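Local coordinates for protein lysine cyclodeaminase (Streptomyces pristinaespiralis, PDB 5YU3) that probably converts L-lysine to L-pipecolic acid with release of ammonia, using bound NAD, and also recognises L-ornithine and L-2,4-diaminobutyric acid, at residues M65-T75 and G303-E313; R43-G51 and D256-E264. All coordinates share one frame; numbering follows the deposited sequence.

How the contacts relate
Contact 1 is the more deeply buried: ten of its thirteen touching residues are buried, against six of twelve in contact 2, where two are exposed. Both reach the same mixed sheet, contact 1 through strands 60-69 and 73-81 and contact 2 through the loop leading into the neighbouring strand 50-54, and both end beside the bound proline. Their chemistry differs. The 65-75 and 303-313 segments meet by close apolar and aromatic packing, whereas 43-51 and 256-264 are tied by hydrogen bonds and a salt-bridge network. Polar links between the contacts include the salt bridge Glu69 OE1-Arg43 NH1 (2.5 Å) and, probably, the hydrogen bond His67 ND1-Ser46 OG (2.7 Å).

Contact 1 (M65-T75 and G303-E313); sequences MPHREPGDHIT and GFAFEDALAME. With PRO (proline), chain G; NAD (nicotinamide-adenine-dinucleotide), chain F.
At the proline-binding end of a beta-hairpin, Met65 and His67 of strand 60-69 pack against the first turns of helix 305-321; the axes of segments 65-69 and 305-313 approach to 7.4 Å and cross at -66°. On the helix side Ala305 faces the strand: its CB lies 3.3 Å from Met65 O and also touches Pro66 O and the CB of His67. Met65 runs past it and bends at chi3 (53°), which brings CE within 3.6 Å of Asp308 OD2 and 3.5 Å of OXT of the bound proline. Asp308 OD1 forms salt bridges with Lys77 and Arg121, both of that pocket, and Gly303 presents its CA to the nicotinamide amide of NAD, 3.2 Å from O7N. The second strand of the hairpin, entered through a classic beta bulge in which Asp72 and His73 both face Glu69, adds Thr75, whose OG1 rests against Ala309 CB at 3.3 Å. Two residues on from Met65, His67 lays its ring, CG swung opposite the main-chain nitrogen, alongside Phe306, whose CB sits over one face, 4.0 Å from the centroid in a CH-pi contact; the two rings meet obliquely, planes 49° apart. NE2 donates in the ring plane to the anti lone pair of Glu69 OE2 (2.9 Å), Glu69 OE1 being salt-bridged to Arg43, while ND1 is paired with Ser46 OG, so both ring nitrogens are engaged and fix its rotation. A leucine in its place would probably leave Glu69 OE2 and Ser46 OG each without this partner and strip Phe306 CB of its ring face.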
loop_
_atom_site.group_PDB
_atom_site.type_symbol
_atom_site.label_atom_id
_atom_site.label_comp_id
_atom_site.label_asym_id
_atom_site.label_seq_id
_atom_site.Cartn_x
_atom_site.Cartn_y
_atom_site.Cartn_z
ATOM N N MET A 65 0.174 4.242 -3.369
ATOM C CA MET A 65 0.167 4.539 -4.801
ATOM C C MET A 65 0.803 3.379 -5.559
ATOM O O MET A 65 2.033 3.320 -5.716
ATOM C CB MET A 65 0.902 5.853 -5.086
ATOM C CG MET A 65 0.392 7.010 -4.242
ATOM S SD MET A 65 1.319 8.552 -4.399
ATOM C CE MET A 65 1.328 8.804 -6.177
ATOM N N PRO A 66 -0.003 2.439 -6.056
ATOM C CA PRO A 66 0.529 1.323 -6.840
ATOM C C PRO A 66 0.587 1.592 -8.334
ATOM O O PRO A 66 -0.226 2.324 -8.903
ATOM C CB PRO A 66 -0.473 0.200 -6.538
ATOM C CG PRO A 66 -1.817 1.047 -6.291
ATOM C CD PRO A 66 -1.453 2.160 -5.704
ATOM N N HIS A 67 1.583 0.981 -8.976
ATOM C CA HIS A 67 1.641 0.935 -10.432
ATOM C C HIS A 67 2.220 -0.396 -10.882
ATOM O O HIS A 67 3.309 -0.783 -10.446
ATOM C CB HIS A 67 2.478 2.070 -11.029
ATOM C CG HIS A 67 2.498 2.048 -12.526
ATOM N ND1 HIS A 67 1.519 2.650 -13.286
ATOM C CD2 HIS A 67 3.343 1.454 -13.402
ATOM C CE1 HIS A 67 1.769 2.445 -14.565
ATOM N NE2 HIS A 67 2.868 1.716 -14.664
ATOM N N ARG A 68 1.522 -1.070 -11.791
ATOM C CA ARG A 68 1.923 -2.394 -12.241
ATOM C C ARG A 68 2.426 -2.336 -13.677
ATOM O O ARG A 68 1.782 -1.736 -14.547
ATOM C CB ARG A 68 0.760 -3.387 -12.126
ATOM C CG ARG A 68 1.094 -4.774 -12.698
ATOM C CD ARG A 68 0.095 -5.846 -12.247
ATOM N NE ARG A 68 0.427 -7.140 -12.843
ATOM C CZ ARG A 68 -0.217 -7.681 -13.875
ATOM N NH1 ARG A 68 -1.253 -7.051 -14.430
ATOM N NH2 ARG A 68 0.177 -8.853 -14.359
ATOM N N GLU A 69 3.579 -2.956 -13.913
ATOM C CA GLU A 69 4.067 -3.232 -15.258
ATOM C C GLU A 69 3.890 -4.725 -15.511
ATOM O O GLU A 69 4.697 -5.535 -15.030
ATOM C CB GLU A 69 5.534 -2.813 -15.398
ATOM C CG GLU A 69 5.684 -1.287 -15.534
ATOM C CD GLU A 69 5.041 -0.763 -16.811
ATOM O OE1 GLU A 69 5.294 -1.377 -17.872
ATOM O OE2 GLU A 69 4.280 0.240 -16.764
ATOM N N PRO A 70 2.845 -5.135 -16.234
ATOM C CA PRO A 70 2.454 -6.554 -16.269
ATOM C C PRO A 70 3.572 -7.468 -16.739
ATOM O O PRO A 70 4.240 -7.203 -17.742
ATOM C CB PRO A 70 1.268 -6.563 -17.232
ATOM C CG PRO A 70 0.731 -5.048 -17.115
ATOM C CD PRO A 70 1.778 -4.303 -16.897
ATOM N N GLY A 71 3.781 -8.551 -15.988
ATOM C CA GLY A 71 4.839 -9.496 -16.268
ATOM C C GLY A 71 6.200 -9.098 -15.744
ATOM O O GLY A 71 7.123 -9.924 -15.775
ATOM N N ASP A 72 6.358 -7.867 -15.261
ATOM C CA ASP A 72 7.657 -7.379 -14.820
ATOM C C ASP A 72 7.649 -7.131 -13.321
ATOM O O ASP A 72 8.172 -7.937 -12.551
ATOM C CB ASP A 72 8.036 -6.092 -15.555
ATOM C CG ASP A 72 8.305 -6.320 -17.030
ATOM O OD1 ASP A 72 8.368 -5.320 -17.778
ATOM O OD2 ASP A 72 8.466 -7.494 -17.439
ATOM N N HIS A 73 7.063 -6.019 -12.889
ATOM C CA HIS A 73 7.115 -5.691 -11.473
ATOM C C HIS A 73 5.958 -4.772 -11.119
ATOM O O HIS A 73 5.274 -4.223 -11.988
ATOM C CB HIS A 73 8.452 -5.035 -11.109
ATOM C CG HIS A 73 8.801 -3.873 -11.981
ATOM N ND1 HIS A 73 9.840 -3.906 -12.884
ATOM C CD2 HIS A 73 8.235 -2.650 -12.102
ATOM C CE1 HIS A 73 9.908 -2.750 -13.517
ATOM N NE2 HIS A 73 8.941 -1.972 -13.066
ATOM N N ILE A 74 5.753 -4.620 -9.815
ATOM C CA ILE A 74 4.771 -3.701 -9.257
ATOM C C ILE A 74 5.519 -2.710 -8.382
ATOM O O ILE A 74 6.358 -3.108 -7.566
ATOM C CB ILE A 74 3.690 -4.435 -8.438
ATOM C CG1 ILE A 74 2.965 -5.473 -9.302
ATOM C CG2 ILE A 74 2.708 -3.417 -7.833
ATOM C CD1 ILE A 74 1.999 -6.343 -8.529
ATOM N N THR A 75 5.236 -1.425 -8.564
ATOM C CA THR A 75 5.788 -0.386 -7.708
ATOM C C THR A 75 4.721 0.054 -6.725
ATOM O O THR A 75 3.558 0.209 -7.100
ATOM C CB THR A 75 6.256 0.818 -8.541
ATOM O OG1 THR A 75 7.298 0.397 -9.425
ATOM C CG2 THR A 75 6.774 1.937 -7.638
ATOM N N GLY A 303 0.314 14.027 -8.970
ATOM C CA GLY A 303 1.284 12.961 -8.773
ATOM C C GLY A 303 0.635 11.611 -8.987
ATOM O O GLY A 303 -0.491 11.387 -8.535
ATOM N N PHE A 304 1.299 10.707 -9.698
ATOM C CA PHE A 304 0.752 9.367 -9.792
ATOM C C PHE A 304 1.900 8.369 -9.855
ATOM O O PHE A 304 3.043 8.710 -10.187
ATOM C CB PHE A 304 -0.257 9.222 -10.964
ATOM C CG PHE A 304 0.310 9.441 -12.343
ATOM C CD1 PHE A 304 0.632 10.721 -12.798
ATOM C CD2 PHE A 304 0.448 8.373 -13.219
ATOM C CE1 PHE A 304 1.123 10.920 -14.079
ATOM C CE2 PHE A 304 0.941 8.562 -14.511
ATOM C CZ PHE A 304 1.276 9.841 -14.941
ATOM N N ALA A 305 1.575 7.125 -9.494
ATOM C CA ALA A 305 2.600 6.143 -9.154
ATOM C C ALA A 305 3.533 5.824 -10.319
ATOM O O ALA A 305 4.693 5.467 -10.090
ATOM C CB ALA A 305 1.923 4.870 -8.637
ATOM N N PHE A 306 3.054 5.911 -11.566
ATOM C CA PHE A 306 3.932 5.716 -12.721
ATOM C C PHE A 306 5.150 6.627 -12.647
ATOM O O PHE A 306 6.257 6.224 -13.014
ATOM C CB PHE A 306 3.156 5.976 -14.016
ATOM C CG PHE A 306 3.952 5.771 -15.281
ATOM C CD1 PHE A 306 4.485 4.535 -15.599
ATOM C CD2 PHE A 306 4.132 6.823 -16.174
ATOM C CE1 PHE A 306 5.198 4.346 -16.780
ATOM C CE2 PHE A 306 4.839 6.642 -17.352
ATOM C CZ PHE A 306 5.369 5.398 -17.657
ATOM N N GLU A 307 4.964 7.867 -12.187
ATOM C CA GLU A 307 6.101 8.778 -12.079
ATOM C C GLU A 307 7.110 8.266 -11.063
ATOM O O GLU A 307 8.323 8.375 -11.272
ATOM C CB GLU A 307 5.636 10.177 -11.690
ATOM C CG GLU A 307 4.604 10.777 -12.653
ATOM C CD GLU A 307 4.042 12.106 -12.169
ATOM O OE1 GLU A 307 3.937 12.308 -10.945
ATOM O OE2 GLU A 307 3.702 12.957 -13.027
ATOM N N ASP A 308 6.624 7.704 -9.958
ATOM C CA ASP A 308 7.516 7.154 -8.943
ATOM C C ASP A 308 8.236 5.911 -9.447
ATOM O O ASP A 308 9.420 5.709 -9.145
ATOM C CB ASP A 308 6.717 6.852 -7.683
ATOM C CG ASP A 308 6.018 8.074 -7.158
ATOM O OD1 ASP A 308 6.740 9.006 -6.756
ATOM O OD2 ASP A 308 4.764 8.121 -7.155
ATOM N N ALA A 309 7.539 5.061 -10.208
ATOM C CA ALA A 309 8.188 3.888 -10.785
ATOM C C ALA A 309 9.294 4.293 -11.753
ATOM O O ALA A 309 10.357 3.659 -11.797
ATOM C CB ALA A 309 7.155 3.007 -11.496
ATOM N N LEU A 310 9.061 5.347 -12.538
ATOM C CA LEU A 310 10.066 5.784 -13.503
ATOM C C LEU A 310 11.271 6.396 -12.805
ATOM O O LEU A 310 12.418 6.109 -13.172
ATOM C CB LEU A 310 9.463 6.794 -14.479
ATOM C CG LEU A 310 8.525 6.243 -15.543
ATOM C CD1 LEU A 310 8.018 7.402 -16.378
ATOM C CD2 LEU A 310 9.245 5.218 -16.414
ATOM N N ALA A 311 11.035 7.250 -11.808
ATOM C CA ALA A 311 12.160 7.818 -11.068
ATOM C C ALA A 311 12.913 6.739 -10.300
ATOM O O ALA A 311 14.146 6.787 -10.193
ATOM C CB ALA A 311 11.679 8.909 -10.121
ATOM N N MET A 312 12.191 5.759 -9.747
ATOM C CA MET A 312 12.877 4.655 -9.076
ATOM C C MET A 312 13.777 3.908 -10.048
ATOM O O MET A 312 14.918 3.560 -9.709
ATOM C CB MET A 312 11.863 3.698 -8.437
ATOM C CG MET A 312 12.518 2.499 -7.731
ATOM S SD MET A 312 11.430 1.813 -6.459
ATOM C CE MET A 312 12.486 0.583 -5.668
ATOM N N GLU A 313 13.301 3.685 -11.274
ATOM C CA GLU A 313 14.135 3.006 -12.264
ATOM C C GLU A 313 15.431 3.771 -12.500
ATOM O O GLU A 313 16.496 3.167 -12.663
ATOM C CB GLU A 313 13.368 2.839 -13.573
ATOM C CG GLU A 313 14.042 1.930 -14.587
ATOM C CD GLU A 313 14.054 0.469 -14.159
ATOM O OE1 GLU A 313 13.232 0.087 -13.294
ATOM O OE2 GLU A 313 14.885 -0.298 -14.698
HETATM N N PRO G . 0.666 13.747 -3.569
HETATM C CA PRO G . 2.090 13.254 -3.174
HETATM C C PRO G . 2.622 12.240 -4.225
HETATM O O PRO G . 3.580 11.561 -3.814
HETATM C CB PRO G . 1.911 12.744 -2.015
HETATM C CG PRO G . 0.806 13.716 -1.349
HETATM C CD PRO G . 0.297 14.421 -2.309
HETATM O OXT PRO G . 2.170 12.129 -5.420
HETATM P PA NAD F . 6.174 21.940 2.775
HETATM O O1A NAD F . 5.510 21.863 4.115
HETATM O O2A NAD F . 7.664 21.691 2.655
HETATM O O5B NAD F . 5.934 23.417 2.182
HETATM C C5B NAD F . 4.603 23.934 2.069
HETATM C C4B NAD F . 4.710 25.440 2.262
HETATM O O4B NAD F . 3.443 26.041 1.986
HETATM C C3B NAD F . 5.045 25.803 3.712
HETATM O O3B NAD F . 6.277 26.556 3.762
HETATM C C2B NAD F . 3.863 26.646 4.161
HETATM O O2B NAD F . 4.212 27.722 5.028
HETATM C C1B NAD F . 3.344 27.174 2.842
HETATM N N9A NAD F . 1.945 27.652 2.824
HETATM C C8A NAD F . 0.875 27.159 3.490
HETATM N N7A NAD F . -0.250 27.878 3.177
HETATM C C5A NAD F . 0.120 28.836 2.294
HETATM C C6A NAD F . -0.533 29.934 1.558
HETATM N N6A NAD F . -1.861 30.165 1.688
HETATM N N1A NAD F . 0.234 30.679 0.730
HETATM C C2A NAD F . 1.556 30.484 0.568
HETATM N N3A NAD F . 2.222 29.514 1.217
HETATM C C4A NAD F . 1.565 28.679 2.068
HETATM O O3 NAD F . 5.381 20.914 1.795
HETATM P PN NAD F . 5.794 20.473 0.313
HETATM O O1N NAD F . 6.443 21.650 -0.377
HETATM O O2N NAD F . 6.522 19.149 0.408
HETATM O O5D NAD F . 4.361 20.157 -0.355
HETATM C C5D NAD F . 3.500 21.227 -0.748
HETATM C C4D NAD F . 2.265 20.641 -1.432
HETATM O O4D NAD F . 2.657 19.865 -2.564
HETATM C C3D NAD F . 1.506 19.691 -0.520
HETATM O O3D NAD F . 0.092 19.843 -0.770
HETATM C C2D NAD F . 1.930 18.325 -1.012
HETATM O O2D NAD F . 1.008 17.286 -0.656
HETATM C C1D NAD F . 1.999 18.598 -2.500
HETATM N N1N NAD F . 2.746 17.619 -3.279
HETATM C C2N NAD F . 2.339 17.378 -4.532
HETATM C C3N NAD F . 2.997 16.456 -5.334
HETATM C C7N NAD F . 2.513 16.238 -6.729
HETATM O O7N NAD F . 2.912 15.289 -7.372
HETATM N N7N NAD F . 1.668 17.141 -7.257
HETATM C C4N NAD F . 4.128 15.795 -4.845
HETATM C C5N NAD F . 4.543 16.091 -3.548
HETATM C C6N NAD F . 3.841 17.019 -2.777
#

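Contact 2 (R43-G51 and D256-E264); sequences RHLSPLRGG and DHPEQALRE. With PRO (proline), chain G.
Arg49, a residue of the proline pocket, meets Glu264 side-on: NE and NH2 both donate to OE1, at 3.1 and 2.9 Å, with the oxygen tilted 18° from the guanidinium plane. Gln260 stacks its amide over one face of that guanidinium, the planes 25° apart, and the bound proline's N lies over the opposite face. Glu63 supplies a second carboxylate to NE, and Thr302 O accepts from NH1. Gln260 OE1 takes the backbone N of Arg49 (3.2 Å), and its NE2 is held by Thr302. Behind this shell, Arg263 bends at chi3 (75°) and sends NH2 to Arg49 O at 2.8 Å from above the carbonyl plane, while a water bridges NH1 to the same oxygen. Leu48 wedges against the helix, CD2 3.5 Å from Gln260 N and CD1 over one face of the Arg263 guanidinium. Before helix 258-264, His257 is the N-cap: ND1 accepts from Gln260 N, and NE2 donates to Ser46 O (2.7 Å) in the ring plane. Leu45 CD1 sits over the centre of its ring. With ND1 accepting and NE2 donating, His257 is consistent with a neutral ring, and the carboxylates of Glu264 and Glu63 are likely to hold the Arg49 guanidinium beside the ligand.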
loop_
_atom_site.group_PDB
_atom_site.type_symbol
_atom_site.label_atom_id
_atom_site.label_comp_id
_atom_site.label_asym_id
_atom_site.label_seq_id
_atom_site.Cartn_x
_atom_site.Cartn_y
_atom_site.Cartn_z
ATOM N N ARG A 43 1.363 2.225 -22.680
ATOM C CA ARG A 43 1.332 2.061 -21.236
ATOM C C ARG A 43 0.058 2.722 -20.734
ATOM O O ARG A 43 -0.665 3.370 -21.491
ATOM C CB ARG A 43 2.566 2.671 -20.562
ATOM C CG ARG A 43 3.841 1.890 -20.781
ATOM C CD ARG A 43 5.018 2.560 -20.106
ATOM N NE ARG A 43 6.274 2.081 -20.669
ATOM C CZ ARG A 43 6.928 1.016 -20.222
ATOM N NH1 ARG A 43 6.448 0.332 -19.198
ATOM N NH2 ARG A 43 8.063 0.636 -20.793
ATOM N N HIS A 44 -0.217 2.579 -19.440
ATOM C CA HIS A 44 -1.505 3.016 -18.928
ATOM C C HIS A 44 -1.339 3.789 -17.632
ATOM O O HIS A 44 -0.439 3.511 -16.836
ATOM C CB HIS A 44 -2.431 1.807 -18.756
ATOM C CG HIS A 44 -2.565 1.001 -20.010
ATOM N ND1 HIS A 44 -3.336 1.414 -21.077
ATOM C CD2 HIS A 44 -1.977 -0.154 -20.398
ATOM C CE1 HIS A 44 -3.243 0.531 -22.054
ATOM N NE2 HIS A 44 -2.419 -0.428 -21.671
ATOM N N LEU A 45 -2.215 4.777 -17.445
ATOM C CA LEU A 45 -2.262 5.529 -16.198
ATOM C C LEU A 45 -2.408 4.586 -15.020
ATOM O O LEU A 45 -3.132 3.589 -15.092
ATOM C CB LEU A 45 -3.439 6.508 -16.194
ATOM C CG LEU A 45 -3.335 7.879 -16.846
ATOM C CD1 LEU A 45 -4.661 8.603 -16.624
ATOM C CD2 LEU A 45 -2.165 8.672 -16.265
ATOM N N SER A 46 -1.724 4.921 -13.928
ATOM C CA SER A 46 -1.857 4.171 -12.690
ATOM C C SER A 46 -3.292 4.261 -12.170
ATOM O O SER A 46 -3.986 5.256 -12.401
ATOM C CB SER A 46 -0.881 4.714 -11.649
ATOM O OG SER A 46 0.384 4.933 -12.261
ATOM N N PRO A 47 -3.770 3.237 -11.469
ATOM C CA PRO A 47 -5.083 3.348 -10.832
ATOM C C PRO A 47 -5.092 4.489 -9.829
ATOM O O PRO A 47 -4.046 4.976 -9.394
ATOM C CB PRO A 47 -5.265 1.994 -10.146
ATOM C CG PRO A 47 -3.766 1.410 -10.113
ATOM C CD PRO A 47 -3.169 1.887 -11.175
ATOM N N LEU A 48 -6.296 4.933 -9.474
ATOM C CA LEU A 48 -6.436 5.953 -8.442
ATOM C C LEU A 48 -5.722 5.511 -7.176
ATOM O O LEU A 48 -5.810 4.351 -6.772
ATOM C CB LEU A 48 -7.912 6.203 -8.121
ATOM C CG LEU A 48 -8.794 6.957 -9.106
ATOM C CD1 LEU A 48 -10.216 7.051 -8.546
ATOM C CD2 LEU A 48 -8.223 8.333 -9.356
ATOM N N ARG A 49 -5.011 6.438 -6.545
ATOM C CA ARG A 49 -4.416 6.099 -5.267
ATOM C C ARG A 49 -5.486 6.076 -4.176
ATOM O O ARG A 49 -6.640 6.469 -4.383
ATOM C CB ARG A 49 -3.304 7.091 -4.916
ATOM C CG ARG A 49 -3.769 8.524 -4.790
ATOM C CD ARG A 49 -2.649 9.429 -4.279
ATOM N NE ARG A 49 -3.002 10.844 -4.388
ATOM C CZ ARG A 49 -2.323 11.734 -5.107
ATOM N NH1 ARG A 49 -1.242 11.357 -5.768
ATOM N NH2 ARG A 49 -2.720 13.005 -5.155
ATOM N N GLY A 50 -5.093 5.603 -2.990
ATOM C CA GLY A 50 -5.961 5.642 -1.834
ATOM C C GLY A 50 -5.216 6.204 -0.638
ATOM O O GLY A 50 -3.988 6.345 -0.659
ATOM N N GLY A 51 -5.970 6.528 0.407
ATOM C CA GLY A 51 -5.321 7.113 1.568
ATOM C C GLY A 51 -6.202 7.131 2.796
ATOM O O GLY A 51 -7.407 6.859 2.740
ATOM N N ASP A 256 -2.456 15.769 -14.930
ATOM C CA ASP A 256 -1.599 14.599 -15.086
ATOM C C ASP A 256 -2.424 13.319 -15.086
ATOM O O ASP A 256 -2.093 12.362 -15.795
ATOM C CB ASP A 256 -0.494 14.564 -14.011
ATOM C CG ASP A 256 -1.001 14.575 -12.561
ATOM O OD1 ASP A 256 -2.223 14.649 -12.252
ATOM O OD2 ASP A 256 -0.107 14.534 -11.678
ATOM N N HIS A 257 -3.528 13.321 -14.367
ATOM C CA HIS A 257 -4.331 12.118 -14.146
ATOM C C HIS A 257 -5.752 12.628 -13.992
ATOM O O HIS A 257 -6.134 13.095 -12.912
ATOM C CB HIS A 257 -3.856 11.369 -12.902
ATOM C CG HIS A 257 -4.441 10.001 -12.735
ATOM N ND1 HIS A 257 -5.799 9.771 -12.650
ATOM C CD2 HIS A 257 -3.845 8.791 -12.601
ATOM C CE1 HIS A 257 -6.013 8.476 -12.482
ATOM N NE2 HIS A 257 -4.843 7.859 -12.450
ATOM N N PRO A 258 -6.544 12.632 -15.070
ATOM C CA PRO A 258 -7.859 13.301 -15.005
ATOM C C PRO A 258 -8.739 12.864 -13.846
ATOM O O PRO A 258 -9.277 13.716 -13.121
ATOM C CB PRO A 258 -8.469 12.955 -16.360
ATOM C CG PRO A 258 -7.175 12.730 -17.285
ATOM C CD PRO A 258 -6.245 12.236 -16.496
ATOM N N GLU A 259 -8.902 11.554 -13.644
ATOM C CA GLU A 259 -9.785 11.095 -12.577
ATOM C C GLU A 259 -9.276 11.545 -11.215
ATOM O O GLU A 259 -10.054 12.000 -10.370
ATOM C CB GLU A 259 -9.936 9.574 -12.622
ATOM C CG GLU A 259 -10.944 9.049 -11.614
ATOM C CD GLU A 259 -11.273 7.570 -11.793
ATOM O OE1 GLU A 259 -10.434 6.827 -12.334
ATOM O OE2 GLU A 259 -12.380 7.153 -11.383
ATOM N N GLN A 260 -7.968 11.440 -10.988
ATOM C CA GLN A 260 -7.402 11.894 -9.720
ATOM C C GLN A 260 -7.542 13.401 -9.545
ATOM O O GLN A 260 -7.794 13.884 -8.434
ATOM C CB GLN A 260 -5.933 11.508 -9.660
ATOM C CG GLN A 260 -5.414 11.242 -8.289
ATOM C CD GLN A 260 -4.209 10.355 -8.361
ATOM O OE1 GLN A 260 -4.306 9.138 -8.195
ATOM N NE2 GLN A 260 -3.057 10.950 -8.659
ATOM N N ALA A 261 -7.335 14.158 -10.625
ATOM C CA ALA A 261 -7.395 15.613 -10.541
ATOM C C ALA A 261 -8.812 16.091 -10.253
ATOM O O ALA A 261 -9.006 17.075 -9.533
ATOM C CB ALA A 261 -6.877 16.230 -11.838
ATOM N N LEU A 262 -9.817 15.404 -10.804
ATOM C CA LEU A 262 -11.194 15.789 -10.521
ATOM C C LEU A 262 -11.532 15.579 -9.054
ATOM O O LEU A 262 -12.410 16.264 -8.514
ATOM C CB LEU A 262 -12.146 14.996 -11.419
ATOM C CG LEU A 262 -12.217 15.517 -12.859
ATOM C CD1 LEU A 262 -12.825 14.478 -13.787
ATOM C CD2 LEU A 262 -13.035 16.818 -12.902
ATOM N N ARG A 263 -10.837 14.647 -8.393
ATOM C CA ARG A 263 -11.062 14.338 -6.986
ATOM C C ARG A 263 -10.197 15.171 -6.047
ATOM O O ARG A 263 -10.685 15.612 -5.000
ATOM C CB ARG A 263 -10.807 12.844 -6.728
ATOM C CG ARG A 263 -11.201 12.358 -5.326
ATOM C CD ARG A 263 -11.009 10.848 -5.176
ATOM N NE ARG A 263 -9.595 10.491 -5.043
ATOM C CZ ARG A 263 -9.146 9.252 -4.847
ATOM N NH1 ARG A 263 -10.002 8.236 -4.767
ATOM N NH2 ARG A 263 -7.838 9.027 -4.728
ATOM N N GLU A 264 -8.913 15.388 -6.391
ATOM C CA GLU A 264 -7.948 15.972 -5.461
ATOM C C GLU A 264 -7.142 17.139 -6.015
ATOM O O GLU A 264 -6.351 17.723 -5.263
ATOM C CB GLU A 264 -6.950 14.908 -4.977
ATOM C CG GLU A 264 -7.549 13.820 -4.116
ATOM C CD GLU A 264 -6.736 12.536 -4.181
ATOM O OE1 GLU A 264 -5.487 12.615 -4.246
ATOM O OE2 GLU A 264 -7.342 11.449 -4.161
HETATM N N PRO G . 0.666 13.747 -3.569
HETATM C CA PRO G . 2.090 13.254 -3.174
HETATM C C PRO G . 2.622 12.240 -4.225
HETATM O O PRO G . 3.580 11.561 -3.814
HETATM C CB PRO G . 1.911 12.744 -2.015
HETATM C CG PRO G . 0.806 13.716 -1.349
HETATM C CD PRO G . 0.297 14.421 -2.309
HETATM O OXT PRO G . 2.170 12.129 -5.420
HETATM O O HOH W 1 -9.364 5.762 -3.849
#